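Local coordinates for probable ABC transporter extracellular-binding protein YckB (Bacillus subtilis, PDB 2IEE) that probably serves as the extracellular solute-binding component of a binding-protein-dependent ABC transport system, at residues Ala26-Gly29 against Thr34-His37; Asp44-Tyr49 against Val65-Met70; Leu186-Ala189 against Asn195-Ile198. All coordinates share one frame; numbering follows the deposited sequence.

Interactions 1 and 2 lie in the same lobe, with centres 5 Å apart, and they touch. Thr-27 O is 3.1 Å from Met-70 N, and Tyr-36 O is 2.7 Å from Thr-47 N. Both are probable backbone hydrogen bonds, the first from strand 22-27 to the residue after strand 64-69, its neighbour in the parallel sheet, the second in the small pair 36-38 and 45-47. Interaction 3 is in the other lobe. Its centre is 24 Å from that of interaction 1 and 28 Å from that of interaction 2, and the nearest atoms are about 8 Å and 9 Å away. As in other proteins of this family, the solute probably binds in the cleft between the lobes.

Interaction 1 (Ala26-Gly29 against Thr34-His37); sequences ATSG and TSYH
Ser-35 reaches Thr-27 and Gly-29 through its hydroxyl, which carries the direct hydrogen bonds between the two segments. Its OG lies anti to the backbone N (chi1 177°), and this turns it onto the end of strand 22-27. There it donates to Thr-27 OG1 at 2.6 Å. It also accepts from Gly-29 N at 3.0 Å, a weak bond with an angle of only 130° at the hydrogen. Thr-27 OG1 also bonds to Ala-88 O, just past strand 86-87.

A weaker contact is made by the CA-H of Tyr-36. It points almost straight at Gly-29 O, 3.4 Å from CA to O.

A water bridge links the two backbones. Water 1 donates to Gly-29 O at 2.9 Å and accepts from His-37 N at 3.0 Å.

The backbone of Gly-29 is bent so that a CB would jam against the carbonyl O of Ser-28. A CB would also run into His-37 CE1.

Thr-34 and Ser-35 both face Leu-31, a classic beta bulge on the way into strand 36-38. Strand 22-27 is the middle strand of the parallel sheet, between 64-69 and 86-87. Strand 36-38 pairs antiparallel with 45-47, which lies against this contact. Ser-35 also touches Val-51 on helix 49-60.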
ATOM      1  N   ALA A  26      -8.245   6.894 -11.368  1.00 15.13           N
ATOM      2  CA  ALA A  26      -7.768   7.856 -10.389  1.00 15.78           C
ATOM      3  C   ALA A  26      -6.713   7.209  -9.505  1.00 16.59           C
ATOM      4  O   ALA A  26      -6.806   6.029  -9.159  1.00 15.31           O
ATOM      5  CB  ALA A  26      -8.927   8.360  -9.530  1.00 16.27           C
ATOM      6  N   THR A  27      -5.705   7.999  -9.156  1.00 17.49           N
ATOM      7  CA  THR A  27      -4.621   7.555  -8.296  1.00 18.81           C
ATOM      8  C   THR A  27      -3.983   8.827  -7.748  1.00 19.00           C
ATOM      9  O   THR A  27      -4.151   9.905  -8.324  1.00 18.96           O
ATOM     10  CB  THR A  27      -3.580   6.725  -9.073  1.00 18.01           C
ATOM     11  OG1 THR A  27      -2.663   6.131  -8.149  1.00 17.96           O
ATOM     12  CG2 THR A  27      -2.816   7.600 -10.052  1.00 20.06           C
ATOM     13  N   SER A  28      -3.258   8.711  -6.640  1.00 17.52           N
ATOM     14  CA  SER A  28      -2.652   9.880  -6.026  1.00 17.36           C
ATOM     15  C   SER A  28      -1.267  10.250  -6.537  1.00 19.33           C
ATOM     16  O   SER A  28      -0.979  11.420  -6.769  1.00 20.16           O
ATOM     17  CB  SER A  28      -2.596   9.695  -4.510  1.00 16.86           C
ATOM     18  OG  SER A  28      -1.732   8.632  -4.154  1.00 17.93           O
ATOM     19  N   GLY A  29      -0.403   9.256  -6.706  1.00 20.35           N
ATOM     20  CA  GLY A  29       0.942   9.545  -7.159  1.00 19.46           C
ATOM     21  C   GLY A  29       1.791  10.018  -5.991  1.00 20.09           C
ATOM     22  O   GLY A  29       2.878  10.566  -6.181  1.00 21.58           O
ATOM     23  N   THR A  34       4.027   2.341  -4.805  1.00 10.76           N
ATOM     24  CA  THR A  34       2.904   1.783  -5.548  1.00 14.18           C
ATOM     25  C   THR A  34       2.265   2.759  -6.540  1.00 14.31           C
ATOM     26  O   THR A  34       1.690   2.348  -7.548  1.00 13.41           O
ATOM     27  CB  THR A  34       1.838   1.244  -4.575  1.00 16.01           C
ATOM     28  OG1 THR A  34       0.995   0.318  -5.269  1.00 23.23           O
ATOM     29  CG2 THR A  34       0.992   2.380  -4.020  1.00 14.43           C
ATOM     30  N   SER A  35       2.358   4.048  -6.237  1.00 14.80           N
ATOM     31  CA  SER A  35       1.824   5.090  -7.104  1.00 14.89           C
ATOM     32  C   SER A  35       2.610   6.364  -6.815  1.00 14.27           C
ATOM     33  O   SER A  35       2.341   7.059  -5.840  1.00 16.96           O
ATOM     34  CB  SER A  35       0.335   5.317  -6.832  1.00 12.85           C
ATOM     35  OG  SER A  35      -0.164   6.373  -7.639  1.00 15.32           O
ATOM     36  N   TYR A  36       3.592   6.658  -7.657  1.00 13.17           N
ATOM     37  CA  TYR A  36       4.421   7.843  -7.467  1.00 12.46           C
ATOM     38  C   TYR A  36       5.040   8.254  -8.794  1.00 11.77           C
ATOM     39  O   TYR A  36       4.808   7.614  -9.813  1.00 15.16           O
ATOM     40  CB  TYR A  36       5.542   7.551  -6.459  1.00  9.95           C
ATOM     41  CG  TYR A  36       6.543   6.532  -6.958  1.00  9.84           C
ATOM     42  CD1 TYR A  36       6.224   5.176  -7.012  1.00  7.57           C
ATOM     43  CD2 TYR A  36       7.796   6.934  -7.418  1.00  9.26           C
ATOM     44  CE1 TYR A  36       7.124   4.243  -7.513  1.00 10.88           C
ATOM     45  CE2 TYR A  36       8.706   6.016  -7.924  1.00 10.63           C
ATOM     46  CZ  TYR A  36       8.367   4.674  -7.971  1.00 14.74           C
ATOM     47  OH  TYR A  36       9.269   3.774  -8.480  1.00 13.69           O
ATOM     48  N   HIS A  37       5.836   9.316  -8.780  1.00 12.37           N
ATOM     49  CA  HIS A  37       6.480   9.780  -9.997  1.00 13.54           C
ATOM     50  C   HIS A  37       7.975   9.455  -9.972  1.00 14.50           C
ATOM     51  O   HIS A  37       8.658   9.677  -8.967  1.00 12.08           O
ATOM     52  CB  HIS A  37       6.282  11.288 -10.174  1.00 13.41           C
ATOM     53  CG  HIS A  37       4.848  11.710 -10.244  1.00 14.81           C
ATOM     54  ND1 HIS A  37       4.118  12.058  -9.128  1.00 17.18           N
ATOM     55  CD2 HIS A  37       4.003  11.829 -11.297  1.00 14.43           C
ATOM     56  CE1 HIS A  37       2.887  12.374  -9.488  1.00 17.56           C
ATOM     57  NE2 HIS A  37       2.791  12.243 -10.800  1.00 17.14           N
TER
HETATM   58  O   HOH W   1       5.705  11.016  -6.261  1.00 33.99           O

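Interaction 2 (Asp44-Tyr49 against Val65-Met70); sequences DKLTGY and VEFKEM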
ATOM      1  N   ASP A  44       9.681  11.855 -14.403  1.00 14.16           N
ATOM      2  CA  ASP A  44       8.528  12.274 -13.609  1.00 14.74           C
ATOM      3  C   ASP A  44       7.305  11.479 -14.042  1.00 14.69           C
ATOM      4  O   ASP A  44       6.169  11.915 -13.848  1.00 15.45           O
ATOM      5  CB  ASP A  44       8.229  13.769 -13.797  1.00 16.03           C
ATOM      6  CG  ASP A  44       9.403  14.663 -13.418  1.00 18.49           C
ATOM      7  OD1 ASP A  44      10.129  14.322 -12.466  1.00 20.70           O
ATOM      8  OD2 ASP A  44       9.589  15.714 -14.066  1.00 19.51           O
ATOM      9  N   LYS A  45       7.539  10.315 -14.637  1.00 14.35           N
ATOM     10  CA  LYS A  45       6.449   9.472 -15.108  1.00 14.54           C
ATOM     11  C   LYS A  45       5.690   8.841 -13.953  1.00 15.24           C
ATOM     12  O   LYS A  45       6.294   8.357 -12.995  1.00 14.90           O
ATOM     13  CB  LYS A  45       6.988   8.365 -16.014  1.00 16.40           C
ATOM     14  CG  LYS A  45       5.908   7.497 -16.644  1.00 18.64           C
ATOM     15  CD  LYS A  45       6.515   6.397 -17.508  1.00 20.88           C
ATOM     16  CE  LYS A  45       5.441   5.574 -18.199  1.00 22.93           C
ATOM     17  NZ  LYS A  45       6.031   4.459 -18.986  1.00 25.78           N
ATOM     18  N   LEU A  46       4.364   8.846 -14.042  1.00 13.78           N
ATOM     19  CA  LEU A  46       3.547   8.243 -13.000  1.00 14.13           C
ATOM     20  C   LEU A  46       3.794   6.741 -13.111  1.00 12.53           C
ATOM     21  O   LEU A  46       3.603   6.148 -14.163  1.00 10.00           O
ATOM     22  CB  LEU A  46       2.063   8.576 -13.222  1.00 12.62           C
ATOM     23  CG  LEU A  46       1.045   8.003 -12.221  1.00 17.14           C
ATOM     24  CD1 LEU A  46       1.382   8.459 -10.803  1.00 14.85           C
ATOM     25  CD2 LEU A  46      -0.354   8.453 -12.602  1.00 14.02           C
ATOM     26  N   THR A  47       4.238   6.128 -12.023  1.00 12.94           N
ATOM     27  CA  THR A  47       4.534   4.707 -12.058  1.00 13.23           C
ATOM     28  C   THR A  47       4.259   4.076 -10.698  1.00 12.68           C
ATOM     29  O   THR A  47       3.479   4.615  -9.922  1.00 13.42           O
ATOM     30  CB  THR A  47       6.010   4.485 -12.487  1.00 12.86           C
ATOM     31  OG1 THR A  47       6.281   3.085 -12.597  1.00 14.47           O
ATOM     32  CG2 THR A  47       6.956   5.117 -11.496  1.00 13.18           C
ATOM     33  N   GLY A  48       4.883   2.939 -10.409  1.00 13.40           N
ATOM     34  CA  GLY A  48       4.646   2.283  -9.131  1.00 13.09           C
ATOM     35  C   GLY A  48       3.946   0.946  -9.310  1.00 13.37           C
ATOM     36  O   GLY A  48       3.273   0.724 -10.321  1.00 12.05           O
ATOM     37  N   TYR A  49       4.085   0.058  -8.329  1.00 12.72           N
ATOM     38  CA  TYR A  49       3.476  -1.260  -8.426  1.00 12.72           C
ATOM     39  C   TYR A  49       2.022  -1.290  -8.917  1.00 11.30           C
ATOM     40  O   TYR A  49       1.733  -1.882  -9.953  1.00 12.83           O
ATOM     41  CB  TYR A  49       3.570  -1.994  -7.086  1.00 11.16           C
ATOM     42  CG  TYR A  49       2.890  -3.344  -7.118  1.00 10.16           C
ATOM     43  CD1 TYR A  49       3.381  -4.375  -7.914  1.00  7.92           C
ATOM     44  CD2 TYR A  49       1.726  -3.570  -6.396  1.00  9.38           C
ATOM     45  CE1 TYR A  49       2.723  -5.594  -7.994  1.00  8.45           C
ATOM     46  CE2 TYR A  49       1.059  -4.786  -6.465  1.00 10.63           C
ATOM     47  CZ  TYR A  49       1.560  -5.791  -7.264  1.00  9.65           C
ATOM     48  OH  TYR A  49       0.891  -6.987  -7.334  1.00  9.25           O
ATOM     49  N   VAL A  65      -4.563   3.623 -20.695  1.00 23.65           N
ATOM     50  CA  VAL A  65      -5.003   4.114 -19.406  1.00 22.14           C
ATOM     51  C   VAL A  65      -4.817   5.611 -19.270  1.00 22.39           C
ATOM     52  O   VAL A  65      -3.786   6.157 -19.649  1.00 21.49           O
ATOM     53  CB  VAL A  65      -4.244   3.433 -18.256  1.00 22.89           C
ATOM     54  CG1 VAL A  65      -4.830   3.873 -16.921  1.00 20.00           C
ATOM     55  CG2 VAL A  65      -4.313   1.930 -18.409  1.00 23.52           C
ATOM     56  N   GLU A  66      -5.830   6.271 -18.733  1.00 22.79           N
ATOM     57  CA  GLU A  66      -5.764   7.701 -18.513  1.00 25.17           C
ATOM     58  C   GLU A  66      -5.779   7.886 -16.999  1.00 23.92           C
ATOM     59  O   GLU A  66      -6.830   7.806 -16.365  1.00 23.14           O
ATOM     60  CB  GLU A  66      -6.967   8.400 -19.142  1.00 28.89           C
ATOM     61  CG  GLU A  66      -6.763   9.885 -19.360  1.00 34.18           C
ATOM     62  CD  GLU A  66      -7.993  10.550 -19.940  1.00 39.35           C
ATOM     63  OE1 GLU A  66      -8.571   9.991 -20.900  1.00 40.46           O
ATOM     64  OE2 GLU A  66      -8.378  11.634 -19.443  1.00 41.47           O
ATOM     65  N   PHE A  67      -4.606   8.116 -16.424  1.00 21.72           N
ATOM     66  CA  PHE A  67      -4.493   8.302 -14.990  1.00 21.36           C
ATOM     67  C   PHE A  67      -4.796   9.731 -14.563  1.00 23.63           C
ATOM     68  O   PHE A  67      -4.144  10.676 -15.001  1.00 23.88           O
ATOM     69  CB  PHE A  67      -3.090   7.912 -14.521  1.00 19.88           C
ATOM     70  CG  PHE A  67      -2.863   6.428 -14.453  1.00 15.72           C
ATOM     71  CD1 PHE A  67      -3.498   5.657 -13.483  1.00 15.91           C
ATOM     72  CD2 PHE A  67      -2.017   5.797 -15.361  1.00 17.11           C
ATOM     73  CE1 PHE A  67      -3.296   4.279 -13.417  1.00 13.76           C
ATOM     74  CE2 PHE A  67      -1.805   4.414 -15.306  1.00 13.12           C
ATOM     75  CZ  PHE A  67      -2.446   3.658 -14.333  1.00 15.39           C
ATOM     76  N   LYS A  68      -5.801   9.876 -13.707  1.00 24.07           N
ATOM     77  CA  LYS A  68      -6.185  11.178 -13.190  1.00 24.94           C
ATOM     78  C   LYS A  68      -5.669  11.262 -11.764  1.00 23.56           C
ATOM     79  O   LYS A  68      -6.129  10.536 -10.882  1.00 23.54           O
ATOM     80  CB  LYS A  68      -7.708  11.337 -13.203  1.00 27.41           C
ATOM     81  CG  LYS A  68      -8.320  11.449 -14.592  1.00 33.05           C
ATOM     82  CD  LYS A  68      -7.782  12.658 -15.346  1.00 36.75           C
ATOM     83  CE  LYS A  68      -8.434  12.787 -16.714  1.00 40.21           C
ATOM     84  NZ  LYS A  68      -7.848  13.902 -17.513  1.00 40.55           N
ATOM     85  N   GLU A  69      -4.705  12.145 -11.547  1.00 22.50           N
ATOM     86  CA  GLU A  69      -4.113  12.320 -10.235  1.00 23.52           C
ATOM     87  C   GLU A  69      -4.954  13.245  -9.372  1.00 23.90           C
ATOM     88  O   GLU A  69      -5.311  14.341  -9.796  1.00 22.00           O
ATOM     89  CB  GLU A  69      -2.703  12.880 -10.384  1.00 24.01           C
ATOM     90  CG  GLU A  69      -1.772  11.937 -11.124  1.00 26.83           C
ATOM     91  CD  GLU A  69      -0.404  12.531 -11.348  1.00 28.69           C
ATOM     92  OE1 GLU A  69       0.123  13.163 -10.409  1.00 32.33           O
ATOM     93  OE2 GLU A  69       0.150  12.358 -12.453  1.00 28.01           O
HETATM   94  N   MSE A  70      -5.265  12.788  -8.162  1.00 25.82           N
HETATM   95  CA  MSE A  70      -6.070  13.556  -7.217  1.00 29.41           C
HETATM   96  C   MSE A  70      -5.897  12.996  -5.805  1.00 30.43           C
HETATM   97  O   MSE A  70      -5.399  11.884  -5.626  1.00 29.17           O
HETATM   98  CB  MSE A  70      -7.548  13.485  -7.616  1.00 31.76           C
HETATM   99  CG  MSE A  70      -8.108  12.067  -7.636  1.00 36.17           C
HETATM  100 SE   MSE A  70      -9.981  11.957  -8.104  1.00 47.82          SE
HETATM  101  CE  MSE A  70      -9.809  12.080 -10.024  1.00 41.89           C
TER
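Leu-46 reaches across to Phe-67 and Glu-69 with one methyl. The CB starts the side chain toward strand 64-69 but is still too far back to touch it. It lies 4.2 Å from His-37 CD2. With chi1 at 179°, CG swings to the far side of CB from the backbone N, and the fork reaches strand 64-69. The two methyls then part. CD1 turns toward strand 36-38 and comes within 4.0 Å of His-37 NE2 and 4.1 Å of Ser-35 OG. CD2 is the branch that meets the other segment.

This contact belongs to the alpha/beta lobe of a type 2 periplasmic-binding-protein fold. Strand 45-47 leads into helix 49-60, with Gly-48 as N-cap, and the chain returns along 64-69, an outermost strand of the parallel sheet. The two strands do not pair; their closest CA atoms, in Leu-46 and Phe-67, are 8.3 Å apart.

At its tip, CD2 rests on Phe-67 CB at 3.4 Å and on the root of the ring, with CG 3.7 Å away, meeting the ring obliquely. Val-65 CG1 lies over one face of that ring, toward its rim. CD2 also touches Thr-27 CG2 of strand 22-27 and the side chain of Glu-69, 3.9 Å from OE2. That oxygen is hydrogen-bonded to His-37 NE2, so the methyl borders a tethered carboxylate. The Phe-67 ring itself packs on Val-51 and Arg-55 of helix 49-60.

Interaction 3 (Leu186-Ala189 against Asn195-Ile198); sequences LALA and NITI
This is an apolar helix-on-strand contact, in which Leu-188 of helix 181-190 packs on the start of strand 197-214 and the residue before it. Leu-188 supplies the helix side of the contact. Its CG is turned opposite the carbonyl carbon (chi1 -85°), and both methyls face the strand. CD2 presses on Ile-198 CG1 at 3.4 Å, tighter than usual for two carbons. CD1 lies 4.0 Å from Ile-196 CD1 and equally close to Ile-198 CG1. Between the two isoleucines it comes 4.1 Å from Thr-197 CA, while the Thr-197 side chain points away. Both isoleucines are crossed at a slant. Cutting Leu-188 back to an alanine is likely to leave Ile-196 and Ile-198 without the methyls that touch both, and to open a gap between helix and strand.

Ile-115 of the neighbouring strand 108-116 touches Leu-188 and Ile-196 as well. Leu-166 and Ala-170 of helix 162-171 cover Ile-196 further. A helix laid on a mixed sheet in this way is characteristic of the second alpha/beta lobe of type 2 solute-binding proteins, where strands 108-116 and 197-214 are antiparallel neighbours.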
ATOM      1  N   LEU A 186      11.654  -2.184   2.849  1.00 15.38           N
ATOM      2  CA  LEU A 186      12.391  -1.300   1.965  1.00 16.51           C
ATOM      3  C   LEU A 186      13.287  -0.403   2.800  1.00 16.64           C
ATOM      4  O   LEU A 186      14.375  -0.034   2.368  1.00 14.55           O
ATOM      5  CB  LEU A 186      11.435  -0.460   1.117  1.00 14.26           C
ATOM      6  CG  LEU A 186      10.684  -1.288   0.071  1.00 17.13           C
ATOM      7  CD1 LEU A 186       9.738  -0.396  -0.722  1.00 17.05           C
ATOM      8  CD2 LEU A 186      11.691  -1.955  -0.860  1.00 16.98           C
ATOM      9  N   ALA A 187      12.824  -0.065   4.003  1.00 17.85           N
ATOM     10  CA  ALA A 187      13.598   0.776   4.911  1.00 18.08           C
ATOM     11  C   ALA A 187      14.902   0.064   5.254  1.00 17.44           C
ATOM     12  O   ALA A 187      15.981   0.654   5.184  1.00 19.06           O
ATOM     13  CB  ALA A 187      12.803   1.052   6.181  1.00 16.22           C
ATOM     14  N   LEU A 188      14.790  -1.206   5.630  1.00 17.96           N
ATOM     15  CA  LEU A 188      15.951  -2.024   5.978  1.00 18.91           C
ATOM     16  C   LEU A 188      16.884  -2.180   4.778  1.00 19.76           C
ATOM     17  O   LEU A 188      18.104  -2.059   4.908  1.00 20.03           O
ATOM     18  CB  LEU A 188      15.501  -3.410   6.456  1.00 17.22           C
ATOM     19  CG  LEU A 188      15.119  -3.616   7.925  1.00 18.28           C
ATOM     20  CD1 LEU A 188      14.278  -2.474   8.436  1.00 18.63           C
ATOM     21  CD2 LEU A 188      14.369  -4.927   8.052  1.00 17.41           C
ATOM     22  N   ALA A 189      16.308  -2.440   3.608  1.00 19.40           N
ATOM     23  CA  ALA A 189      17.103  -2.612   2.399  1.00 21.25           C
ATOM     24  C   ALA A 189      17.869  -1.342   2.056  1.00 21.24           C
ATOM     25  O   ALA A 189      18.980  -1.405   1.536  1.00 21.19           O
ATOM     26  CB  ALA A 189      16.213  -3.010   1.233  1.00 21.46           C
ATOM     27  N   ASN A 195      21.298   0.462  12.865  1.00 17.41           N
ATOM     28  CA  ASN A 195      20.856  -0.406  13.949  1.00 16.46           C
ATOM     29  C   ASN A 195      19.336  -0.458  14.037  1.00 16.25           C
ATOM     30  O   ASN A 195      18.743   0.018  15.000  1.00 17.03           O
ATOM     31  CB  ASN A 195      21.442   0.052  15.286  1.00 17.31           C
ATOM     32  CG  ASN A 195      20.933  -0.775  16.458  1.00 17.24           C
ATOM     33  OD1 ASN A 195      20.748  -1.987  16.346  1.00 19.18           O
ATOM     34  ND2 ASN A 195      20.716  -0.122  17.590  1.00 14.80           N
ATOM     35  N   ILE A 196      18.718  -1.035  13.011  1.00 15.20           N
ATOM     36  CA  ILE A 196      17.271  -1.178  12.950  1.00 16.44           C
ATOM     37  C   ILE A 196      16.931  -2.517  12.309  1.00 15.35           C
ATOM     38  O   ILE A 196      17.742  -3.108  11.596  1.00 15.93           O
ATOM     39  CB  ILE A 196      16.604  -0.076  12.085  1.00 17.83           C
ATOM     40  CG1 ILE A 196      17.080  -0.199  10.634  1.00 16.78           C
ATOM     41  CG2 ILE A 196      16.913   1.301  12.653  1.00 16.76           C
ATOM     42  CD1 ILE A 196      16.387   0.752   9.668  1.00 18.01           C
ATOM     43  N   THR A 197      15.723  -2.990  12.562  1.00 14.23           N
ATOM     44  CA  THR A 197      15.265  -4.242  11.989  1.00 12.44           C
ATOM     45  C   THR A 197      13.766  -4.293  12.205  1.00 12.04           C
ATOM     46  O   THR A 197      13.219  -3.510  12.981  1.00 13.90           O
ATOM     47  CB  THR A 197      15.911  -5.456  12.689  1.00 11.16           C
ATOM     48  OG1 THR A 197      15.489  -6.665  12.043  1.00  8.44           O
ATOM     49  CG2 THR A 197      15.494  -5.500  14.156  1.00 12.14           C
ATOM     50  N   ILE A 198      13.101  -5.200  11.505  1.00 11.80           N
ATOM     51  CA  ILE A 198      11.666  -5.369  11.654  1.00 13.14           C
ATOM     52  C   ILE A 198      11.510  -6.380  12.777  1.00 12.57           C
ATOM     53  O   ILE A 198      12.142  -7.435  12.748  1.00 14.67           O
ATOM     54  CB  ILE A 198      11.035  -5.915  10.357  1.00 11.69           C
ATOM     55  CG1 ILE A 198      11.185  -4.868   9.246  1.00 11.25           C
ATOM     56  CG2 ILE A 198       9.577  -6.277  10.596  1.00 11.94           C
ATOM     57  CD1 ILE A 198      10.576  -5.249   7.910  1.00  3.50           C
TER